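Local coordinates for bifunctional purine biosynthetic protein ADE5,7 (PDB 7LVO), which catalyses two ATP-dependent steps of de novo purine biosynthesis, the chain here being its N-terminal half, which joins phosphoribosylamine to glycine as GAR synthetase, at residues Val382-Ser385 and Glu386-Gly390. Numbering follows the deposited sequence.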
loop_
_atom_site.group_PDB
_atom_site.type_symbol
_atom_site.label_atom_id
_atom_site.label_comp_id
_atom_site.label_asym_id
_atom_site.label_seq_id
_atom_site.Cartn_x
_atom_site.Cartn_y
_atom_site.Cartn_z
ATOM N N VAL A 382 -9.632 9.334 -6.300
ATOM C CA VAL A 382 -8.367 9.887 -6.764
ATOM C C VAL A 382 -8.616 10.818 -7.943
ATOM O O VAL A 382 -9.392 10.507 -8.855
ATOM C CB VAL A 382 -7.386 8.759 -7.147
ATOM C CG1 VAL A 382 -6.150 9.337 -7.831
ATOM C CG2 VAL A 382 -6.987 7.949 -5.918
ATOM N N LEU A 383 -7.950 11.967 -7.917
ATOM C CA LEU A 383 -7.861 12.867 -9.058
ATOM C C LEU A 383 -6.470 12.728 -9.666
ATOM O O LEU A 383 -5.464 12.913 -8.971
ATOM C CB LEU A 383 -8.128 14.307 -8.638
ATOM C CG LEU A 383 -9.537 14.838 -8.906
ATOM C CD1 LEU A 383 -10.591 13.999 -8.214
ATOM C CD2 LEU A 383 -9.642 16.294 -8.463
ATOM N N ALA A 384 -6.414 12.390 -10.952
ATOM C CA ALA A 384 -5.158 12.116 -11.632
ATOM C C ALA A 384 -4.907 13.151 -12.726
ATOM O O ALA A 384 -5.779 13.946 -13.076
ATOM C CB ALA A 384 -5.157 10.701 -12.226
ATOM N N SER A 385 -3.696 13.115 -13.266
ATOM C CA SER A 385 -3.277 14.032 -14.316
ATOM C C SER A 385 -3.663 13.500 -15.691
ATOM O O SER A 385 -3.754 12.292 -15.911
ATOM C CB SER A 385 -1.763 14.256 -14.259
ATOM O OG SER A 385 -1.368 14.844 -13.027
ATOM N N GLU A 386 -3.876 14.428 -16.625
ATOM C CA GLU A 386 -4.236 14.069 -17.990
ATOM C C GLU A 386 -3.207 13.114 -18.582
ATOM O O GLU A 386 -2.019 13.439 -18.661
ATOM C CB GLU A 386 -4.345 15.332 -18.843
ATOM C CG GLU A 386 -4.740 15.086 -20.285
ATOM C CD GLU A 386 -4.847 16.376 -21.088
ATOM O OE1 GLU A 386 -4.746 17.465 -20.484
ATOM O OE2 GLU A 386 -5.032 16.295 -22.318
ATOM N N GLY A 387 -3.670 11.935 -19.008
ATOM C CA GLY A 387 -2.838 10.934 -19.646
ATOM C C GLY A 387 -2.539 9.734 -18.770
ATOM O O GLY A 387 -2.346 8.629 -19.295
ATOM N N TYR A 388 -2.481 9.929 -17.457
ATOM C CA TYR A 388 -2.233 8.825 -16.537
ATOM C C TYR A 388 -3.220 7.691 -16.808
ATOM O O TYR A 388 -4.403 7.950 -17.060
ATOM C CB TYR A 388 -2.363 9.325 -15.093
ATOM C CG TYR A 388 -2.130 8.277 -14.032
ATOM C CD1 TYR A 388 -0.850 7.986 -13.586
ATOM C CD2 TYR A 388 -3.193 7.589 -13.468
ATOM C CE1 TYR A 388 -0.634 7.026 -12.614
ATOM C CE2 TYR A 388 -2.986 6.635 -12.493
ATOM C CZ TYR A 388 -1.707 6.352 -12.073
ATOM O OH TYR A 388 -1.501 5.398 -11.095
ATOM N N PRO A 389 -2.782 6.420 -16.762
ATOM C CA PRO A 389 -1.449 5.911 -16.416
ATOM C C PRO A 389 -0.391 6.089 -17.501
ATOM O O PRO A 389 0.729 5.601 -17.340
ATOM C CB PRO A 389 -1.704 4.411 -16.174
ATOM C CG PRO A 389 -2.848 4.094 -17.072
ATOM C CD PRO A 389 -3.725 5.327 -17.074
ATOM N N GLY A 390 -0.738 6.777 -18.580
ATOM C CA GLY A 390 0.212 7.081 -19.628
ATOM C C GLY A 390 1.061 8.284 -19.276
ATOM O O GLY A 390 1.189 8.673 -18.112
#
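Ser385 and Tyr388 close a type II beta turn where strand 377-384, an inner strand of an antiparallel sheet in the C domain of GAR synthetase, runs out into the loop leading to strand 399-400. Serine suits the buried strand end: its short side chain places OG beside the backbone N, where it hydrogen-bonds to Gly425 O. Glu386 takes the second position of the turn. Its extended side chain leads away from the strand end, and an exposed, charged residue suits this outer corner. Gly387 follows with a positive phi of 107°, where a side chain would crowd the carbonyl oxygen of Glu386, so the residue without one fits. Tyr388 then closes the turn: its N donates to Ser385 O at 3.1 Å. The side chain sets out toward the strand end. CB lies 3.4 Å from Ser385 O, and with CG anti to the backbone N (chi1 180°) the ring brings CD2 to 3.9 Å from Ala384 CB, meeting the small methyl obliquely. The far end leads off to another loop, where OH hydrogen-bonds to Gly274 N. Pro389 sets CB over the centre of one face of that ring, 4.3 Å above its plane. The peptide bond before it is cis, a form proline adopts more readily than other residues, and with Gly390 N bonded to Gly387 O it makes Gly387-Gly390 a type VIa turn. A backbone bond and a glycine thus set the first turn and a cis-proline the second, while the tyrosine adds apolar contact and a polar tether: structural packing, away from the predicted ATP and magnesium sites.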